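Local coordinates for hydrogenase expression/formation protein (HypB) (Archaeoglobus fulgidus, PDB 2WSM), which probably serves hydrogenase maturation as a metal-binding SIMIBI-class GTPase whose dimerization depends on GTP, at residues A[67-70]-A[71-74]; A[93-96]-A[97-100]; A[143-146]-A[147-151]. All blocks are in the same frame, centred on the assembly; numbering follows the deposited sequence.

Contact 1 of 3, residues A[67-70]-A[71-74]; sequences VVSK and ADYE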
loop_
_atom_site.group_PDB
_atom_site.type_symbol
_atom_site.label_atom_id
_atom_site.label_comp_id
_atom_site.label_asym_id
_atom_site.label_seq_id
_atom_site.Cartn_x
_atom_site.Cartn_y
_atom_site.Cartn_z
ATOM N N VAL A 67 9.707 -4.744 -12.920
ATOM C CA VAL A 67 10.412 -5.594 -13.871
ATOM C C VAL A 67 10.393 -4.910 -15.227
ATOM O O VAL A 67 9.341 -4.510 -15.722
ATOM C CB VAL A 67 9.808 -7.013 -13.989
ATOM C CG1 VAL A 67 10.454 -7.767 -15.147
ATOM C CG2 VAL A 67 9.989 -7.784 -12.687
ATOM N N VAL A 68 11.569 -4.759 -15.817
ATOM C CA VAL A 68 11.688 -4.097 -17.106
ATOM C C VAL A 68 12.193 -5.074 -18.165
ATOM O O VAL A 68 13.090 -5.874 -17.906
ATOM C CB VAL A 68 12.613 -2.871 -17.013
ATOM C CG1 VAL A 68 13.015 -2.400 -18.394
ATOM C CG2 VAL A 68 11.930 -1.756 -16.227
ATOM N N SER A 69 11.589 -5.013 -19.347
ATOM C CA SER A 69 11.957 -5.884 -20.455
ATOM C C SER A 69 13.399 -5.643 -20.875
ATOM O O SER A 69 14.009 -4.646 -20.489
ATOM C CB SER A 69 11.039 -5.628 -21.644
ATOM O OG SER A 69 11.357 -4.388 -22.248
ATOM N N LYS A 70 13.939 -6.557 -21.675
ATOM C CA LYS A 70 15.319 -6.460 -22.126
ATOM C C LYS A 70 15.508 -5.255 -23.032
ATOM O O LYS A 70 16.526 -4.563 -22.952
ATOM C CB LYS A 70 15.746 -7.740 -22.854
ATOM C CG LYS A 70 15.771 -8.981 -21.967
ATOM C CD LYS A 70 16.328 -10.189 -22.709
ATOM C CE LYS A 70 16.488 -11.384 -21.776
ATOM N NZ LYS A 70 17.218 -12.513 -22.423
ATOM N N ALA A 71 14.521 -5.011 -23.890
ATOM C CA ALA A 71 14.572 -3.896 -24.827
ATOM C C ALA A 71 14.644 -2.568 -24.090
ATOM O O ALA A 71 15.382 -1.668 -24.487
ATOM C CB ALA A 71 13.367 -3.923 -25.753
ATOM N N ASP A 72 13.871 -2.451 -23.015
ATOM C CA ASP A 72 13.857 -1.233 -22.218
ATOM C C ASP A 72 15.146 -1.053 -21.426
ATOM O O ASP A 72 15.593 0.069 -21.221
ATOM C CB ASP A 72 12.639 -1.202 -21.292
ATOM C CG ASP A 72 11.372 -0.801 -22.016
ATOM O OD1 ASP A 72 11.443 0.095 -22.884
ATOM O OD2 ASP A 72 10.307 -1.380 -21.718
ATOM N N TYR A 73 15.750 -2.151 -20.986
ATOM C CA TYR A 73 17.041 -2.054 -20.316
ATOM C C TYR A 73 18.136 -1.598 -21.274
ATOM O O TYR A 73 18.979 -0.772 -20.923
ATOM C CB TYR A 73 17.423 -3.363 -19.627
ATOM C CG TYR A 73 16.957 -3.405 -18.198
ATOM C CD1 TYR A 73 17.591 -2.650 -17.223
ATOM C CD2 TYR A 73 15.870 -4.181 -17.826
ATOM C CE1 TYR A 73 17.159 -2.674 -15.912
ATOM C CE2 TYR A 73 15.437 -4.217 -16.526
ATOM C CZ TYR A 73 16.078 -3.462 -15.571
ATOM O OH TYR A 73 15.633 -3.498 -14.272
ATOM N N GLU A 74 18.110 -2.134 -22.487
ATOM C CA GLU A 74 19.022 -1.684 -23.522
ATOM C C GLU A 74 18.798 -0.208 -23.783
ATOM O O GLU A 74 19.744 0.566 -23.892
ATOM C CB GLU A 74 18.796 -2.470 -24.809
ATOM C CG GLU A 74 19.865 -2.237 -25.854
ATOM C CD GLU A 74 19.940 -3.364 -26.863
ATOM O OE1 GLU A 74 18.885 -3.735 -27.426
ATOM O OE2 GLU A 74 21.057 -3.876 -27.091
#

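Contact 2 of 3, residues A[93-96]-A[97-100]; sequences HLDA and HMIY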
loop_
_atom_site.group_PDB
_atom_site.type_symbol
_atom_site.label_atom_id
_atom_site.label_comp_id
_atom_site.label_asym_id
_atom_site.label_seq_id
_atom_site.Cartn_x
_atom_site.Cartn_y
_atom_site.Cartn_z
ATOM N N HIS A 93 6.574 -3.120 -2.589
ATOM C CA HIS A 93 7.054 -1.741 -2.499
ATOM C C HIS A 93 8.565 -1.741 -2.296
ATOM O O HIS A 93 9.111 -2.703 -1.780
ATOM C CB HIS A 93 6.426 -1.074 -1.279
ATOM C CG HIS A 93 6.875 -1.681 0.014
ATOM N ND1 HIS A 93 8.033 -1.294 0.654
ATOM C CD2 HIS A 93 6.350 -2.681 0.761
ATOM C CE1 HIS A 93 8.187 -2.010 1.753
ATOM N NE2 HIS A 93 7.182 -2.861 1.838
ATOM N N LEU A 94 9.236 -0.656 -2.668
ATOM C CA LEU A 94 10.635 -0.483 -2.295
ATOM C C LEU A 94 10.725 -0.037 -0.831
ATOM O O LEU A 94 9.750 0.455 -0.258
ATOM C CB LEU A 94 11.333 0.548 -3.185
ATOM C CG LEU A 94 11.231 0.437 -4.713
ATOM C CD1 LEU A 94 11.880 1.650 -5.384
ATOM C CD2 LEU A 94 11.841 -0.860 -5.233
ATOM N N ASP A 95 11.893 -0.230 -0.227
ATOM C CA ASP A 95 12.160 0.313 1.100
ATOM C C ASP A 95 13.588 0.824 1.132
ATOM O O ASP A 95 14.363 0.551 0.219
ATOM C CB ASP A 95 11.894 -0.711 2.218
ATOM C CG ASP A 95 12.691 -1.994 2.056
ATOM O OD1 ASP A 95 13.784 -1.976 1.446
ATOM O OD2 ASP A 95 12.213 -3.037 2.551
ATOM N N ALA A 96 13.924 1.577 2.172
ATOM C CA ALA A 96 15.242 2.190 2.270
ATOM C C ALA A 96 16.373 1.156 2.178
ATOM O O ALA A 96 17.431 1.436 1.621
ATOM C CB ALA A 96 15.351 3.015 3.545
ATOM N N HIS A 97 16.135 -0.038 2.707
ATOM C CA HIS A 97 17.139 -1.096 2.674
ATOM C C HIS A 97 17.496 -1.548 1.265
ATOM O O HIS A 97 18.652 -1.864 0.991
ATOM C CB HIS A 97 16.708 -2.309 3.504
ATOM C CG HIS A 97 17.822 -3.273 3.771
ATOM N ND1 HIS A 97 18.216 -4.229 2.859
ATOM C CD2 HIS A 97 18.638 -3.418 4.843
ATOM C CE1 HIS A 97 19.222 -4.925 3.360
ATOM N NE2 HIS A 97 19.496 -4.454 4.564
ATOM N N MET A 98 16.509 -1.584 0.377
ATOM C CA MET A 98 16.737 -2.043 -0.995
ATOM C C MET A 98 17.719 -1.173 -1.775
ATOM O O MET A 98 18.331 -1.636 -2.734
ATOM C CB MET A 98 15.424 -2.111 -1.774
ATOM C CG MET A 98 14.559 -3.300 -1.456
ATOM S SD MET A 98 12.995 -3.152 -2.330
ATOM C CE MET A 98 11.992 -4.364 -1.463
ATOM N N ILE A 99 17.856 0.090 -1.393
ATOM C CA ILE A 99 18.751 0.969 -2.124
ATOM C C ILE A 99 19.952 1.389 -1.295
ATOM O O ILE A 99 20.879 2.010 -1.806
ATOM C CB ILE A 99 18.033 2.240 -2.632
ATOM C CG1 ILE A 99 17.824 3.226 -1.487
ATOM C CG2 ILE A 99 16.724 1.883 -3.347
ATOM C CD1 ILE A 99 17.044 4.470 -1.897
ATOM N N TYR A 100 19.924 1.042 -0.017
ATOM C CA TYR A 100 20.920 1.511 0.933
ATOM C C TYR A 100 22.346 1.236 0.461
ATOM O O TYR A 100 23.200 2.108 0.550
ATOM C CB TYR A 100 20.643 0.892 2.304
ATOM C CG TYR A 100 21.747 1.057 3.316
ATOM C CD1 TYR A 100 22.252 2.313 3.626
ATOM C CD2 TYR A 100 22.262 -0.046 3.988
ATOM C CE1 TYR A 100 23.252 2.463 4.558
ATOM C CE2 TYR A 100 23.265 0.094 4.924
ATOM C CZ TYR A 100 23.755 1.350 5.207
ATOM O OH TYR A 100 24.753 1.488 6.141
#

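Contact 3 of 3, residues A[143-146]-A[147-151]; sequences DDVV and EKHPE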
loop_
_atom_site.group_PDB
_atom_site.type_symbol
_atom_site.label_atom_id
_atom_site.label_comp_id
_atom_site.label_asym_id
_atom_site.label_seq_id
_atom_site.Cartn_x
_atom_site.Cartn_y
_atom_site.Cartn_z
ATOM N N ASP A 143 -11.039 6.952 -14.337
ATOM C CA ASP A 143 -10.982 8.300 -13.771
ATOM C C ASP A 143 -11.398 8.393 -12.300
ATOM O O ASP A 143 -11.463 9.486 -11.739
ATOM C CB ASP A 143 -11.775 9.289 -14.635
ATOM C CG ASP A 143 -13.202 8.844 -14.866
ATOM O OD1 ASP A 143 -13.824 8.333 -13.919
ATOM O OD2 ASP A 143 -13.704 9.016 -15.997
ATOM N N ASP A 144 -11.667 7.248 -11.679
ATOM C CA ASP A 144 -11.921 7.194 -10.240
ATOM C C ASP A 144 -10.713 6.640 -9.467
ATOM O O ASP A 144 -10.782 6.428 -8.259
ATOM C CB ASP A 144 -13.143 6.330 -9.946
ATOM C CG ASP A 144 -12.932 4.881 -10.339
ATOM O OD1 ASP A 144 -12.076 4.613 -11.214
ATOM O OD2 ASP A 144 -13.621 4.010 -9.774
ATOM N N VAL A 145 -9.615 6.403 -10.173
ATOM C CA VAL A 145 -8.408 5.853 -9.559
ATOM C C VAL A 145 -7.781 6.810 -8.535
ATOM O O VAL A 145 -7.237 6.374 -7.533
ATOM C CB VAL A 145 -7.366 5.456 -10.629
ATOM C CG1 VAL A 145 -6.957 6.673 -11.432
ATOM C CG2 VAL A 145 -6.147 4.775 -9.988
ATOM N N VAL A 146 -7.866 8.112 -8.773
ATOM C CA VAL A 146 -7.350 9.056 -7.794
ATOM C C VAL A 146 -8.175 9.003 -6.512
ATOM O O VAL A 146 -7.630 8.888 -5.417
ATOM C CB VAL A 146 -7.314 10.501 -8.323
ATOM C CG1 VAL A 146 -6.916 11.456 -7.204
ATOM C CG2 VAL A 146 -6.351 10.618 -9.505
ATOM N N GLU A 147 -9.494 9.066 -6.644
ATOM C CA GLU A 147 -10.340 9.092 -5.462
ATOM C C GLU A 147 -10.329 7.770 -4.691
ATOM O O GLU A 147 -10.561 7.753 -3.490
ATOM C CB GLU A 147 -11.765 9.552 -5.799
ATOM C CG GLU A 147 -12.565 8.630 -6.701
ATOM C CD GLU A 147 -13.988 9.134 -6.904
ATOM O OE1 GLU A 147 -14.551 8.913 -7.994
ATOM O OE2 GLU A 147 -14.540 9.760 -5.971
ATOM N N LYS A 148 -10.054 6.672 -5.386
ATOM C CA LYS A 148 -9.909 5.368 -4.748
ATOM C C LYS A 148 -8.612 5.237 -3.942
ATOM O O LYS A 148 -8.506 4.360 -3.097
ATOM C CB LYS A 148 -9.917 4.255 -5.798
ATOM C CG LYS A 148 -11.279 3.860 -6.337
ATOM C CD LYS A 148 -11.088 2.807 -7.424
ATOM C CE LYS A 148 -12.400 2.177 -7.859
ATOM N NZ LYS A 148 -12.196 1.239 -9.006
ATOM N N HIS A 149 -7.618 6.082 -4.221
ATOM C CA HIS A 149 -6.295 5.932 -3.595
ATOM C C HIS A 149 -5.767 7.218 -2.970
ATOM O O HIS A 149 -4.734 7.741 -3.380
ATOM C CB HIS A 149 -5.282 5.374 -4.607
ATOM C CG HIS A 149 -5.672 4.042 -5.162
ATOM N ND1 HIS A 149 -6.294 3.899 -6.381
ATOM C CD2 HIS A 149 -5.578 2.797 -4.638
ATOM C CE1 HIS A 149 -6.542 2.618 -6.599
ATOM N NE2 HIS A 149 -6.120 1.929 -5.553
ATOM N N PRO A 150 -6.473 7.722 -1.956
ATOM C CA PRO A 150 -6.099 8.975 -1.296
ATOM C C PRO A 150 -4.729 8.894 -0.638
ATOM O O PRO A 150 -4.000 9.880 -0.667
ATOM C CB PRO A 150 -7.168 9.140 -0.208
ATOM C CG PRO A 150 -8.272 8.216 -0.588
ATOM C CD PRO A 150 -7.656 7.097 -1.343
ATOM N N GLU A 151 -4.397 7.755 -0.034
ATOM C CA GLU A 151 -3.167 7.653 0.748
ATOM C C GLU A 151 -1.925 7.946 -0.090
ATOM O O GLU A 151 -1.066 8.733 0.313
ATOM C CB GLU A 151 -3.026 6.277 1.414
ATOM C CG GLU A 151 -4.048 5.964 2.498
ATOM C CD GLU A 151 -5.166 5.054 2.017
ATOM O OE1 GLU A 151 -5.508 4.114 2.763
ATOM O OE2 GLU A 151 -5.696 5.261 0.899
HETATM O O HOH W 1 -10.260 10.232 -9.474
#

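Contact 1 of 3, residues A[67-70]-A[71-74]
S69 and D72 form an N-terminal helix cap at the surface, where the loop after strand 60-64 runs into helix 70-77. The hydroxyl of S69, the N-cap residue, accepts from the backbone of D72: D72 N lies 3.3 Å from S69 OG, with an N-H...O angle of 159°. Placed between the backbone N and the carbonyl carbon (chi1 73°), OG is turned back over the first turn of the helix. The same hydroxyl makes a weak bond of 3.2 Å from S69 OG to D72 OD2, so the carboxylate leans back on the residue that caps its own amide. The reciprocal bond of a full capping box is absent, since S69 N is 4.5 Å from D72 OD2. Behind the cap the first helical bonds follow, from Y73 N to S69 O (3.1 Å) and from E74 N to K70 O (2.9 Å). The Y73 ring folds back along the loop, with V68 O lying in its plane at the edge carrying CD2 and CE2. V68 and D72 also touch T44 of helix 43-54, and D72 OD1 comes close to the like-charged E48. T44 fits a Walker A sequence, so this serine N-cap appears to sit beside the P-loop of a SIMIBI-class GTPase domain.

Contact 2 of 3, residues A[93-96]-A[97-100]
H93 meets M98 through its backbone, where the methyl M98 CE lies against H93 O at 3.3 Å. The H93 imidazole donates from ND1 to the next residue's carbonyl, L94 O (2.6 Å, 174°). This short, straight bond lies in the ring plane but comes from above the carbonyl plane of L94, and with F126 stacked on the ring it fixes the rotation of the imidazole. L94 follows, its CA 3.6 Å from M98 SD; the two side chains cross at about a right angle, and that of L94 reaches I114 of strand 111-118.

D95 is the N-cap residue. Its carboxylate receives M98 N at D95 OD1 (3.0 Å, 143°), met nearly head-on along the C-O bond, while M98 N makes a second, weak bond to D95 O. M98 CG lies anti to the carbonyl carbon (chi1 -77°) and its chain runs on extended, which carries the thioether back across D95 and L94 to H93. E91 brings a like charge close to D95 OD2. A96 opens the helix, with N14 and N21 of helix 12-28 binding its N and O; I99 N bonds weakly to A96 O at 3.3 Å.

An aspartate N-cap thus begins the short helix 96-100, two residues after a histidine that touches C122 of its own chain and C92 of the second subunit. C92 and C122 are seen as a disulfide in a structure of this protein, and their place at the dimer interface is consistent with the metal site of related HypB proteins.

Contact 3 of 3, residues A[143-146]-A[147-151]
The backbones of D144 and K148 are joined by a helical bond, K148 N to D144 O at 3.0 Å, which closes the single turn 145-148. The next link is shorter in sequence: H149 N donates to V146 O (3.1 Å). H149 then leaves helical geometry (phi/psi -130/63°), and a second helix, 150-154, starts at P150 with H149 in the N-cap position. A water spans the entrance to the first turn, donating to D143 O and accepting from E147 N.

Among the side chains, H149 returns to the first turn. Its ND1 donates to V145 O (2.9 Å, 157°), arriving in the carbonyl plane on a lone pair, with the oxygen close to the ring plane at the imidazole edge. V145 CG2 lies 3.7 Å from the same ND1, and L120 and I121 of the same chain and E151 of the second subunit also touch the histidine. Replacing the histidine by an alanine would take away the imidazole donor to V145 O, and is likely to open a gap beside L120 and the second subunit's E151.

D144 and K148 form a salt bridge, OD2 to NZ at 3.2 Å. The lysine chain, extended beyond CG, runs past D144 O to reach it. E147 lays CG against D144 O at 3.2 Å, while its carboxylate pairs with K176.

The chemistry implies a break between two short helices at which both the backbone N-H and the ring N-H of H149 bond back to the first. It lies next to a subunit boundary where E151 packs on K148 of the second subunit and the two E151 carboxylates come close, a proximity that would probably raise the pKa of one of them.

From the N terminus, the three contacts follow in series, each closing one local turn, and none nests within or crosses another. Contact 1 starts the helix after strand 60-64, flanking helix 43-54. Contact 2, its centre about 21 Å away, follows strand 82-85 and ties a loop to helix 12-28 and strand 111-118. Contact 3 comes after strand 132-138, near helix 174-184, its centre about 25 Å from contact 2 and 29 Å from contact 1. All lie in the nucleotide-binding domain, built round one parallel sheet. Contacts 2 and 3 both reach the second subunit, whereas contact 1 touches no other chain of the assembly.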